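Local coordinates for nucleoprotein (Rift valley fever virus, PDB 3OV9) that encapsidates the viral RNA genome, protecting it from nucleases, and forms ring-shaped hexamers that build the nucleocapsid, the template for transcription and replication, at residues A[60-65]-A[117-122]; A[113-118]-A[146-151]; A[168-173]-A[198-203]. All coordinates share one frame; numbering follows the deposited sequence.

Contact 1 (A[60-65]-A[117-122]); sequences LALTRG and QALVVL
Leu-62 and Thr-63 meet Leu-119 and Leu-122 mainly through methyl groups; the flat group beside them is the ring of His-146, which lies against Leu-62 from a loop. Methyl CD2 of Leu-62 is the projecting point. It lies 3.6 Å from Leu-119 CD2, and it is equally close, 3.6 Å, to Leu-122 CD1, so one methyl packs against two leucines spaced three residues apart on the facing helix. Leu-62 crosses both of them at about a right angle. Beside it, Thr-63 CG2 reaches Leu-122 CD2 at 3.9 Å, so the two branches of Leu-122 serve different partners. The threonine hydroxyl lies between its backbone N and carbonyl carbon (chi1 67°), where OG1 bonds to Val-59 O one turn back and the methyl is left to make the apolar contact. In the all-helical orthogonal bundle this is where the C-terminal ends of helices 50-63 and 112-122 come together; near the end of helix 50-63, Leu-60 O accepts both Arg-64 N at 2.9 Å and Gly-65 N at 3.3 Å. Residues 60-65 belong to the region essential for oligomerization. Trp-125, probably important for dimerization, has its side chain about 4 Å from that of Thr-63 at the nearest atoms, and Leu-122 packs on Val-25 of a neighbouring subunit.

Contact 2 (A[113-118]-A[146-151]); sequences GWTCQA and HPSFAG
Cys-116 points its sulfur at the rim of Phe-149, and Thr-115, one residue earlier, turns its methyl to Ser-148 and His-146. The sulfur approaches the phenyl ring from the edge, near the ring plane: SG lies 5.4 Å from the centroid of the Phe-149 ring, 85° off its normal, a sulfur-aromatic contact of the edge type. It also presses on the root of that side chain, with SG 3.7 Å from Phe-149 CA and 3.9 Å from Phe-149 CB. Extension of the phenylalanine away from its own backbone N (chi1 169°) directs the ring toward helix 159-180, where it packs on Ile-165, with SG left beside its edge. Thr-115 sorts its two branches: CG2 stands 4.0 Å from Ser-148 OG and comes obliquely to the imidazole of His-146, while OG1 is hydrogen-bonded to Leu-111 O one turn back and to Ala-108 O of helix 104-110. No hydrogen bond crosses between the segments. His-146 and Ser-148 instead pair with each other, His-146 ND1 meeting Ser-148 OG at 2.8 Å and receiving Ser-148 N at 3.3 Å, the latter from a position 30° out of the ring plane. These two bonds should restrain the rotation of the imidazole, and Pro-147 CD, of the next residue, lies 3.3 Å above one face of the His-146 ring, toward the rim. Backbone bonds from Ala-150 N to Pro-147 O and from Gly-151 N to Ser-148 O mark the 3-10 turns of this loop. The loop lies among four helices: 112-122 bears on Ser-148 and Phe-149, 104-110 touches His-146 and Ser-148 through Ala-108, 50-63 meets His-146 through Leu-62, and 159-180 receives Pro-147 and Phe-149.

Contact 3 (A[168-173]-A[198-203]); sequences AHSLYL and QPMNAA
Extended through chi1 (-177°) and chi2 (-173°), Met-200 carries SD across to His-169, Ser-170 and Leu-173, and a bend at chi3 turns only the terminal CE, to the Ser-170 side. Within the helical bundle this is a Met-aromatic contact between two helices, 159-180 and 189-204. Their segments run roughly antiparallel, at 142°, and their axes come no nearer than 12.4 Å; the extended methionine makes every side-chain contact from 198-203 across that distance. The sulfur reaches the imidazole at its edge, near the ring plane, with SD 4.0 Å from His-169 CD2 and 5.0 Å from the centroid of the His-169 ring. The histidine and methionine side chains run antiparallel, alongside each other. On the other side of CG, ND1 of His-169 is hydrogen-bonded to Met-144 O, which should fix the ring's rotation and keep the CD2 edge turned to the sulfur. Leu-173 touches both groups: its CG lies 3.7 Å above one face of the His-169 ring, displaced toward the rim, while its CD1 meets Met-200 SD at 3.8 Å. Ser-170 comes alongside with its hydroxyl already engaged by Leu-166 O one turn back, so its approach to the sulfur is packing. Further along the methionine's helix, Ala-202 and Ala-203 line the nitrite pocket with Gln-31, Gly-32, Phe-33 and Ser-206, and Ala-203 also touches Ala-150. Ser-170 OG lies 3.7 Å from Met-200 SD and 4.2 Å from the terminal methyl CE of the same residue.

Contact 2 lies between the other two, its centre 9 Å from that of contact 1 and 12 Å from that of contact 3, whereas contacts 1 and 3 are 17 Å apart between centres and do not touch. Helix 112-122 carries one side of contacts 1 and 2, and His-146 joins them, its NE2 3.5 Å from Leu-62 CD1. The same loop meets contact 3, where Phe-149 CD2 lies 3.5 Å from His-169 ND1 and the rings meet at about 55°. Contacts 1 and 2 both reach a neighbouring subunit, while contact 3 holds part of the nitrite pocket. Ser-105, which probably binds RNA, is about 5 Å from His-146 at the nearest side-chain atoms.

Contact 1 (A[60-65]-A[117-122])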
ATOM      1  N   LEU A  60      -3.810 -37.368 -10.643  1.00 15.18           N
ATOM      2  CA  LEU A  60      -3.464 -36.464  -9.554  1.00 15.72           C
ATOM      3  C   LEU A  60      -3.279 -35.022 -10.038  1.00 15.57           C
ATOM      4  O   LEU A  60      -3.833 -34.089  -9.455  1.00 15.54           O
ATOM      5  CB  LEU A  60      -2.194 -36.975  -8.866  1.00 16.16           C
ATOM      6  CG  LEU A  60      -1.898 -36.688  -7.398  1.00 17.62           C
ATOM      7  CD1 LEU A  60      -3.087 -36.997  -6.497  1.00 17.93           C
ATOM      8  CD2 LEU A  60      -0.675 -37.484  -6.963  1.00 18.57           C
ATOM      9  N   ALA A  61      -2.507 -34.848 -11.111  1.00 15.09           N
ATOM     10  CA  ALA A  61      -2.264 -33.530 -11.698  1.00 15.13           C
ATOM     11  C   ALA A  61      -3.550 -32.846 -12.156  1.00 15.08           C
ATOM     12  O   ALA A  61      -3.738 -31.650 -11.941  1.00 15.42           O
ATOM     13  CB  ALA A  61      -1.285 -33.643 -12.866  1.00 14.99           C
ATOM     14  N   LEU A  62      -4.432 -33.620 -12.781  1.00 15.40           N
ATOM     15  CA  LEU A  62      -5.626 -33.075 -13.417  1.00 15.39           C
ATOM     16  C   LEU A  62      -6.753 -32.768 -12.436  1.00 15.44           C
ATOM     17  O   LEU A  62      -7.581 -31.895 -12.698  1.00 15.15           O
ATOM     18  CB  LEU A  62      -6.110 -34.018 -14.529  1.00 15.51           C
ATOM     19  CG  LEU A  62      -5.491 -33.871 -15.932  1.00 15.49           C
ATOM     20  CD1 LEU A  62      -3.972 -33.691 -15.915  1.00 15.93           C
ATOM     21  CD2 LEU A  62      -5.873 -35.056 -16.813  1.00 15.08           C
ATOM     22  N   THR A  63      -6.774 -33.469 -11.307  1.00 15.62           N
ATOM     23  CA  THR A  63      -7.870 -33.319 -10.348  1.00 15.88           C
ATOM     24  C   THR A  63      -7.481 -32.593  -9.056  1.00 16.20           C
ATOM     25  O   THR A  63      -8.350 -32.039  -8.377  1.00 16.28           O
ATOM     26  CB  THR A  63      -8.559 -34.674 -10.026  1.00 15.77           C
ATOM     27  OG1 THR A  63      -7.657 -35.530  -9.318  1.00 15.44           O
ATOM     28  CG2 THR A  63      -9.037 -35.369 -11.310  1.00 16.15           C
ATOM     29  N   ARG A  64      -6.190 -32.584  -8.723  1.00 16.26           N
ATOM     30  CA  ARG A  64      -5.721 -31.913  -7.501  1.00 16.77           C
ATOM     31  C   ARG A  64      -4.702 -30.801  -7.749  1.00 17.18           C
ATOM     32  O   ARG A  64      -4.576 -29.881  -6.941  1.00 17.80           O
ATOM     33  CB  ARG A  64      -5.160 -32.925  -6.492  1.00 16.56           C
ATOM     34  CG  ARG A  64      -6.173 -33.929  -5.935  1.00 16.42           C
ATOM     35  CD  ARG A  64      -7.390 -33.268  -5.265  1.00 16.07           C
ATOM     36  NE  ARG A  64      -7.041 -32.329  -4.192  1.00 15.19           N
ATOM     37  CZ  ARG A  64      -6.902 -32.655  -2.906  1.00 15.26           C
ATOM     38  NH1 ARG A  64      -7.062 -33.908  -2.499  1.00 14.67           N
ATOM     39  NH2 ARG A  64      -6.594 -31.719  -2.017  1.00 14.88           N
ATOM     40  N   GLY A  65      -3.971 -30.885  -8.856  1.00 17.67           N
ATOM     41  CA  GLY A  65      -3.014 -29.842  -9.212  1.00 17.91           C
ATOM     42  C   GLY A  65      -1.559 -30.268  -9.152  1.00 18.33           C
ATOM     43  O   GLY A  65      -1.236 -31.454  -9.261  1.00 18.01           O
ATOM     44  N   GLN A 117      -6.746 -38.027 -23.645  1.00 13.51           N
ATOM     45  CA  GLN A 117      -7.776 -39.062 -23.636  1.00 13.97           C
ATOM     46  C   GLN A 117      -8.434 -39.180 -22.270  1.00 13.96           C
ATOM     47  O   GLN A 117      -9.650 -39.382 -22.177  1.00 14.23           O
ATOM     48  CB  GLN A 117      -7.182 -40.418 -24.005  1.00 14.21           C
ATOM     49  CG  GLN A 117      -6.711 -40.544 -25.433  1.00 15.49           C
ATOM     50  CD  GLN A 117      -6.144 -41.915 -25.703  1.00 17.03           C
ATOM     51  OE1 GLN A 117      -6.874 -42.910 -25.718  1.00 17.94           O
ATOM     52  NE2 GLN A 117      -4.831 -41.984 -25.906  1.00 17.33           N
ATOM     53  N   ALA A 118      -7.626 -39.073 -21.214  1.00 13.90           N
ATOM     54  CA  ALA A 118      -8.128 -39.178 -19.841  1.00 13.77           C
ATOM     55  C   ALA A 118      -9.095 -38.047 -19.504  1.00 13.94           C
ATOM     56  O   ALA A 118      -9.967 -38.211 -18.652  1.00 13.94           O
ATOM     57  CB  ALA A 118      -6.980 -39.218 -18.844  1.00 13.80           C
ATOM     58  N   LEU A 119      -8.940 -36.911 -20.184  1.00 14.11           N
ATOM     59  CA  LEU A 119      -9.809 -35.744 -19.991  1.00 14.22           C
ATOM     60  C   LEU A 119     -11.281 -36.032 -20.298  1.00 14.81           C
ATOM     61  O   LEU A 119     -12.175 -35.427 -19.698  1.00 15.14           O
ATOM     62  CB  LEU A 119      -9.315 -34.549 -20.813  1.00 14.00           C
ATOM     63  CG  LEU A 119      -7.979 -33.916 -20.407  1.00 13.42           C
ATOM     64  CD1 LEU A 119      -7.492 -32.934 -21.455  1.00 12.56           C
ATOM     65  CD2 LEU A 119      -8.079 -33.230 -19.046  1.00 12.00           C
ATOM     66  N   VAL A 120     -11.520 -36.957 -21.227  1.00 15.07           N
ATOM     67  CA  VAL A 120     -12.871 -37.415 -21.563  1.00 15.70           C
ATOM     68  C   VAL A 120     -13.560 -38.020 -20.332  1.00 16.13           C
ATOM     69  O   VAL A 120     -14.740 -37.754 -20.080  1.00 16.71           O
ATOM     70  CB  VAL A 120     -12.848 -38.429 -22.739  1.00 15.64           C
ATOM     71  CG1 VAL A 120     -14.243 -38.958 -23.037  1.00 16.14           C
ATOM     72  CG2 VAL A 120     -12.246 -37.778 -23.982  1.00 15.78           C
ATOM     73  N   VAL A 121     -12.815 -38.808 -19.564  1.00 16.50           N
ATOM     74  CA  VAL A 121     -13.336 -39.419 -18.338  1.00 16.96           C
ATOM     75  C   VAL A 121     -13.393 -38.397 -17.195  1.00 17.17           C
ATOM     76  O   VAL A 121     -14.339 -38.392 -16.402  1.00 17.06           O
ATOM     77  CB  VAL A 121     -12.498 -40.660 -17.917  1.00 16.97           C
ATOM     78  CG1 VAL A 121     -12.903 -41.172 -16.528  1.00 17.63           C
ATOM     79  CG2 VAL A 121     -12.627 -41.777 -18.946  1.00 17.34           C
ATOM     80  N   LEU A 122     -12.391 -37.522 -17.135  1.00 17.46           N
ATOM     81  CA  LEU A 122     -12.178 -36.652 -15.971  1.00 17.99           C
ATOM     82  C   LEU A 122     -12.911 -35.307 -15.996  1.00 18.47           C
ATOM     83  O   LEU A 122     -12.843 -34.548 -15.024  1.00 18.33           O
ATOM     84  CB  LEU A 122     -10.674 -36.428 -15.754  1.00 17.87           C
ATOM     85  CG  LEU A 122      -9.840 -37.648 -15.354  1.00 17.99           C
ATOM     86  CD1 LEU A 122      -8.352 -37.373 -15.530  1.00 18.15           C
ATOM     87  CD2 LEU A 122     -10.139 -38.066 -13.930  1.00 18.19           C
TER

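Contact 2 (A[113-118]-A[146-151])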
ATOM      1  N   GLY A 113      -0.515 -37.594 -25.023  1.00 12.64           N
ATOM      2  CA  GLY A 113      -1.354 -38.499 -25.802  1.00 12.93           C
ATOM      3  C   GLY A 113      -2.347 -39.254 -24.941  1.00 12.98           C
ATOM      4  O   GLY A 113      -3.498 -39.443 -25.340  1.00 13.28           O
ATOM      5  N   TRP A 114      -1.905 -39.670 -23.756  1.00 13.02           N
ATOM      6  CA  TRP A 114      -2.787 -40.350 -22.807  1.00 12.73           C
ATOM      7  C   TRP A 114      -3.582 -39.342 -21.974  1.00 12.91           C
ATOM      8  O   TRP A 114      -4.779 -39.521 -21.766  1.00 12.52           O
ATOM      9  CB  TRP A 114      -1.998 -41.305 -21.906  1.00 12.87           C
ATOM     10  CG  TRP A 114      -2.870 -42.252 -21.110  1.00 13.01           C
ATOM     11  CD1 TRP A 114      -3.314 -43.485 -21.503  1.00 13.63           C
ATOM     12  CD2 TRP A 114      -3.394 -42.040 -19.790  1.00 13.04           C
ATOM     13  NE1 TRP A 114      -4.081 -44.054 -20.508  1.00 14.31           N
ATOM     14  CE2 TRP A 114      -4.146 -43.187 -19.449  1.00 13.86           C
ATOM     15  CE3 TRP A 114      -3.296 -40.994 -18.862  1.00 13.72           C
ATOM     16  CZ2 TRP A 114      -4.804 -43.314 -18.218  1.00 13.65           C
ATOM     17  CZ3 TRP A 114      -3.950 -41.120 -17.639  1.00 14.59           C
ATOM     18  CH2 TRP A 114      -4.690 -42.277 -17.329  1.00 14.03           C
ATOM     19  N   THR A 115      -2.914 -38.280 -21.523  1.00 12.82           N
ATOM     20  CA  THR A 115      -3.546 -37.216 -20.735  1.00 12.96           C
ATOM     21  C   THR A 115      -4.808 -36.674 -21.402  1.00 12.86           C
ATOM     22  O   THR A 115      -5.853 -36.542 -20.755  1.00 12.71           O
ATOM     23  CB  THR A 115      -2.560 -36.047 -20.475  1.00 12.91           C
ATOM     24  OG1 THR A 115      -1.375 -36.550 -19.852  1.00 13.02           O
ATOM     25  CG2 THR A 115      -3.188 -34.970 -19.580  1.00 13.03           C
ATOM     26  N   CYS A 116      -4.717 -36.382 -22.698  1.00 12.74           N
ATOM     27  CA  CYS A 116      -5.839 -35.783 -23.418  1.00 13.18           C
ATOM     28  C   CYS A 116      -7.031 -36.731 -23.534  1.00 13.22           C
ATOM     29  O   CYS A 116      -8.180 -36.285 -23.520  1.00 13.38           O
ATOM     30  CB  CYS A 116      -5.404 -35.280 -24.792  1.00 13.18           C
ATOM     31  SG  CYS A 116      -4.264 -33.890 -24.697  1.00 14.64           S
ATOM     32  N   GLN A 117      -6.746 -38.027 -23.645  1.00 13.51           N
ATOM     33  CA  GLN A 117      -7.776 -39.062 -23.636  1.00 13.97           C
ATOM     34  C   GLN A 117      -8.434 -39.180 -22.270  1.00 13.96           C
ATOM     35  O   GLN A 117      -9.650 -39.382 -22.177  1.00 14.23           O
ATOM     36  CB  GLN A 117      -7.182 -40.418 -24.005  1.00 14.21           C
ATOM     37  CG  GLN A 117      -6.711 -40.544 -25.433  1.00 15.49           C
ATOM     38  CD  GLN A 117      -6.144 -41.915 -25.703  1.00 17.03           C
ATOM     39  OE1 GLN A 117      -6.874 -42.910 -25.718  1.00 17.94           O
ATOM     40  NE2 GLN A 117      -4.831 -41.984 -25.906  1.00 17.33           N
ATOM     41  N   ALA A 118      -7.626 -39.073 -21.214  1.00 13.90           N
ATOM     42  CA  ALA A 118      -8.128 -39.178 -19.841  1.00 13.77           C
ATOM     43  C   ALA A 118      -9.095 -38.047 -19.504  1.00 13.94           C
ATOM     44  O   ALA A 118      -9.967 -38.211 -18.652  1.00 13.94           O
ATOM     45  CB  ALA A 118      -6.980 -39.218 -18.844  1.00 13.80           C
ATOM     46  N   HIS A 146      -6.570 -29.318 -21.080  1.00 13.00           N
ATOM     47  CA  HIS A 146      -5.375 -29.247 -20.233  1.00 13.19           C
ATOM     48  C   HIS A 146      -4.251 -28.597 -21.039  1.00 13.08           C
ATOM     49  O   HIS A 146      -4.214 -28.754 -22.261  1.00 13.08           O
ATOM     50  CB  HIS A 146      -4.954 -30.629 -19.723  1.00 13.28           C
ATOM     51  CG  HIS A 146      -4.052 -30.573 -18.529  1.00 14.32           C
ATOM     52  ND1 HIS A 146      -2.684 -30.708 -18.621  1.00 14.55           N
ATOM     53  CD2 HIS A 146      -4.319 -30.353 -17.219  1.00 15.33           C
ATOM     54  CE1 HIS A 146      -2.149 -30.602 -17.419  1.00 15.28           C
ATOM     55  NE2 HIS A 146      -3.119 -30.382 -16.550  1.00 16.00           N
ATOM     56  N   PRO A 147      -3.343 -27.844 -20.376  1.00 12.99           N
ATOM     57  CA  PRO A 147      -2.223 -27.259 -21.128  1.00 13.06           C
ATOM     58  C   PRO A 147      -1.378 -28.298 -21.877  1.00 12.87           C
ATOM     59  O   PRO A 147      -0.746 -27.960 -22.886  1.00 13.12           O
ATOM     60  CB  PRO A 147      -1.401 -26.562 -20.042  1.00 13.15           C
ATOM     61  CG  PRO A 147      -2.414 -26.186 -19.011  1.00 13.12           C
ATOM     62  CD  PRO A 147      -3.403 -27.318 -18.996  1.00 13.16           C
ATOM     63  N   SER A 148      -1.397 -29.543 -21.397  1.00 12.50           N
ATOM     64  CA  SER A 148      -0.728 -30.675 -22.052  1.00 12.23           C
ATOM     65  C   SER A 148      -1.100 -30.821 -23.526  1.00 11.89           C
ATOM     66  O   SER A 148      -0.294 -31.301 -24.321  1.00 11.85           O
ATOM     67  CB  SER A 148      -1.054 -31.991 -21.329  1.00 12.32           C
ATOM     68  OG  SER A 148      -0.620 -31.959 -19.981  1.00 12.21           O
ATOM     69  N   PHE A 149      -2.317 -30.406 -23.884  1.00 11.40           N
ATOM     70  CA  PHE A 149      -2.827 -30.547 -25.253  1.00 11.04           C
ATOM     71  C   PHE A 149      -1.951 -29.870 -26.305  1.00 11.21           C
ATOM     72  O   PHE A 149      -1.893 -30.320 -27.453  1.00 11.19           O
ATOM     73  CB  PHE A 149      -4.270 -30.027 -25.368  1.00 10.95           C
ATOM     74  CG  PHE A 149      -4.753 -29.904 -26.788  1.00 10.39           C
ATOM     75  CD1 PHE A 149      -5.176 -31.030 -27.491  1.00 10.25           C
ATOM     76  CD2 PHE A 149      -4.750 -28.672 -27.433  1.00 10.24           C
ATOM     77  CE1 PHE A 149      -5.603 -30.921 -28.810  1.00  9.35           C
ATOM     78  CE2 PHE A 149      -5.176 -28.553 -28.755  1.00 10.03           C
ATOM     79  CZ  PHE A 149      -5.601 -29.683 -29.443  1.00  9.88           C
ATOM     80  N   ALA A 150      -1.288 -28.784 -25.917  1.00 11.30           N
ATOM     81  CA  ALA A 150      -0.407 -28.052 -26.831  1.00 11.57           C
ATOM     82  C   ALA A 150       0.627 -28.954 -27.520  1.00 11.76           C
ATOM     83  O   ALA A 150       0.969 -28.728 -28.683  1.00 11.69           O
ATOM     84  CB  ALA A 150       0.277 -26.911 -26.102  1.00 11.74           C
ATOM     85  N   GLY A 151       1.097 -29.980 -26.808  1.00 11.82           N
ATOM     86  CA  GLY A 151       2.070 -30.939 -27.345  1.00 12.00           C
ATOM     87  C   GLY A 151       1.505 -31.925 -28.357  1.00 12.18           C
ATOM     88  O   GLY A 151       2.234 -32.770 -28.881  1.00 12.50           O
TER

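Contact 3 (A[168-173]-A[198-203])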
ATOM      1  N   ALA A 168      -9.377 -22.298 -30.295  1.00 17.23           N
ATOM      2  CA  ALA A 168     -10.296 -23.178 -29.567  1.00 17.03           C
ATOM      3  C   ALA A 168      -9.707 -23.628 -28.229  1.00 17.05           C
ATOM      4  O   ALA A 168     -10.388 -23.589 -27.204  1.00 16.71           O
ATOM      5  CB  ALA A 168     -10.674 -24.389 -30.416  1.00 17.03           C
ATOM      6  N   HIS A 169      -8.442 -24.046 -28.253  1.00 17.06           N
ATOM      7  CA  HIS A 169      -7.706 -24.443 -27.048  1.00 17.19           C
ATOM      8  C   HIS A 169      -7.542 -23.261 -26.090  1.00 17.67           C
ATOM      9  O   HIS A 169      -7.646 -23.425 -24.871  1.00 17.87           O
ATOM     10  CB  HIS A 169      -6.342 -25.031 -27.446  1.00 16.76           C
ATOM     11  CG  HIS A 169      -5.444 -25.364 -26.290  1.00 16.17           C
ATOM     12  ND1 HIS A 169      -5.832 -26.177 -25.245  1.00 14.99           N
ATOM     13  CD2 HIS A 169      -4.160 -25.017 -26.037  1.00 14.93           C
ATOM     14  CE1 HIS A 169      -4.831 -26.303 -24.391  1.00 14.83           C
ATOM     15  NE2 HIS A 169      -3.804 -25.608 -24.848  1.00 15.70           N
ATOM     16  N   SER A 170      -7.307 -22.077 -26.653  1.00 18.08           N
ATOM     17  CA  SER A 170      -7.117 -20.852 -25.868  1.00 18.64           C
ATOM     18  C   SER A 170      -8.368 -20.423 -25.094  1.00 18.97           C
ATOM     19  O   SER A 170      -8.258 -19.749 -24.062  1.00 19.23           O
ATOM     20  CB  SER A 170      -6.612 -19.710 -26.753  1.00 18.69           C
ATOM     21  OG  SER A 170      -5.308 -19.987 -27.246  1.00 19.23           O
ATOM     22  N   LEU A 171      -9.547 -20.815 -25.581  1.00 19.27           N
ATOM     23  CA  LEU A 171     -10.795 -20.560 -24.854  1.00 19.48           C
ATOM     24  C   LEU A 171     -10.749 -21.231 -23.484  1.00 19.57           C
ATOM     25  O   LEU A 171     -11.066 -20.599 -22.472  1.00 19.73           O
ATOM     26  CB  LEU A 171     -12.026 -21.021 -25.647  1.00 19.73           C
ATOM     27  CG  LEU A 171     -13.395 -20.680 -25.037  1.00 20.17           C
ATOM     28  CD1 LEU A 171     -13.729 -19.199 -25.209  1.00 20.87           C
ATOM     29  CD2 LEU A 171     -14.498 -21.550 -25.630  1.00 20.56           C
ATOM     30  N   TYR A 172     -10.339 -22.502 -23.459  1.00 19.29           N
ATOM     31  CA  TYR A 172     -10.123 -23.225 -22.204  1.00 19.36           C
ATOM     32  C   TYR A 172      -9.021 -22.595 -21.349  1.00 19.57           C
ATOM     33  O   TYR A 172      -9.189 -22.445 -20.138  1.00 19.69           O
ATOM     34  CB  TYR A 172      -9.818 -24.712 -22.451  1.00 18.97           C
ATOM     35  CG  TYR A 172      -9.005 -25.345 -21.340  1.00 18.43           C
ATOM     36  CD1 TYR A 172      -9.616 -25.801 -20.168  1.00 17.55           C
ATOM     37  CD2 TYR A 172      -7.619 -25.464 -21.449  1.00 17.40           C
ATOM     38  CE1 TYR A 172      -8.865 -26.370 -19.140  1.00 17.27           C
ATOM     39  CE2 TYR A 172      -6.863 -26.023 -20.431  1.00 17.12           C
ATOM     40  CZ  TYR A 172      -7.487 -26.474 -19.281  1.00 17.43           C
ATOM     41  OH  TYR A 172      -6.726 -27.031 -18.278  1.00 17.21           O
ATOM     42  N   LEU A 173      -7.896 -22.249 -21.978  1.00 19.82           N
ATOM     43  CA  LEU A 173      -6.740 -21.705 -21.258  1.00 20.28           C
ATOM     44  C   LEU A 173      -7.073 -20.387 -20.569  1.00 20.97           C
ATOM     45  O   LEU A 173      -6.541 -20.090 -19.500  1.00 21.12           O
ATOM     46  CB  LEU A 173      -5.537 -21.526 -22.188  1.00 19.92           C
ATOM     47  CG  LEU A 173      -4.801 -22.780 -22.668  1.00 19.31           C
ATOM     48  CD1 LEU A 173      -3.752 -22.391 -23.692  1.00 19.06           C
ATOM     49  CD2 LEU A 173      -4.160 -23.530 -21.509  1.00 19.33           C
ATOM     50  N   GLN A 198       3.175 -18.372 -24.099  1.00 22.03           N
ATOM     51  CA  GLN A 198       4.582 -18.779 -24.190  1.00 21.45           C
ATOM     52  C   GLN A 198       4.791 -20.296 -23.998  1.00 20.76           C
ATOM     53  O   GLN A 198       5.405 -20.933 -24.857  1.00 20.72           O
ATOM     54  CB  GLN A 198       5.476 -17.949 -23.258  1.00 21.64           C
ATOM     55  CG  GLN A 198       6.964 -18.028 -23.588  1.00 22.12           C
ATOM     56  CD  GLN A 198       7.806 -17.009 -22.833  1.00 22.70           C
ATOM     57  OE1 GLN A 198       8.781 -16.481 -23.368  1.00 23.04           O
ATOM     58  NE2 GLN A 198       7.441 -16.739 -21.583  1.00 22.43           N
ATOM     59  N   PRO A 199       4.270 -20.880 -22.893  1.00 20.18           N
ATOM     60  CA  PRO A 199       4.366 -22.343 -22.769  1.00 19.65           C
ATOM     61  C   PRO A 199       3.531 -23.108 -23.804  1.00 19.02           C
ATOM     62  O   PRO A 199       3.912 -24.217 -24.192  1.00 19.02           O
ATOM     63  CB  PRO A 199       3.858 -22.621 -21.345  1.00 19.78           C
ATOM     64  CG  PRO A 199       3.087 -21.417 -20.961  1.00 19.96           C
ATOM     65  CD  PRO A 199       3.740 -20.268 -21.658  1.00 20.19           C
ATOM     66  N   MET A 200       2.417 -22.520 -24.245  1.00 18.34           N
ATOM     67  CA  MET A 200       1.584 -23.114 -25.298  1.00 17.60           C
ATOM     68  C   MET A 200       2.389 -23.267 -26.589  1.00 17.37           C
ATOM     69  O   MET A 200       2.517 -24.373 -27.114  1.00 17.00           O
ATOM     70  CB  MET A 200       0.315 -22.282 -25.545  1.00 17.44           C
ATOM     71  CG  MET A 200      -0.654 -22.877 -26.583  1.00 17.36           C
ATOM     72  SD  MET A 200      -2.050 -21.813 -27.038  1.00 15.72           S
ATOM     73  CE  MET A 200      -1.214 -20.501 -27.935  1.00 17.97           C
ATOM     74  N   ASN A 201       2.952 -22.161 -27.073  1.00 16.97           N
ATOM     75  CA  ASN A 201       3.718 -22.173 -28.322  1.00 17.02           C
ATOM     76  C   ASN A 201       4.976 -23.037 -28.262  1.00 16.50           C
ATOM     77  O   ASN A 201       5.342 -23.666 -29.255  1.00 16.18           O
ATOM     78  CB  ASN A 201       4.055 -20.749 -28.771  1.00 17.50           C
ATOM     79  CG  ASN A 201       2.836 -19.986 -29.276  1.00 18.77           C
ATOM     80  OD1 ASN A 201       1.924 -20.562 -29.881  1.00 20.82           O
ATOM     81  ND2 ASN A 201       2.821 -18.681 -29.037  1.00 20.54           N
ATOM     82  N   ALA A 202       5.627 -23.071 -27.100  1.00 16.02           N
ATOM     83  CA  ALA A 202       6.796 -23.927 -26.888  1.00 15.74           C
ATOM     84  C   ALA A 202       6.469 -25.402 -27.129  1.00 15.61           C
ATOM     85  O   ALA A 202       7.215 -26.102 -27.814  1.00 15.85           O
ATOM     86  CB  ALA A 202       7.372 -23.723 -25.487  1.00 15.85           C
ATOM     87  N   ALA A 203       5.345 -25.864 -26.579  1.00 15.16           N
ATOM     88  CA  ALA A 203       4.923 -27.249 -26.765  1.00 14.88           C
ATOM     89  C   ALA A 203       4.454 -27.511 -28.197  1.00 14.67           C
ATOM     90  O   ALA A 203       4.725 -28.576 -28.757  1.00 14.68           O
ATOM     91  CB  ALA A 203       3.843 -27.625 -25.758  1.00 14.70           C
TER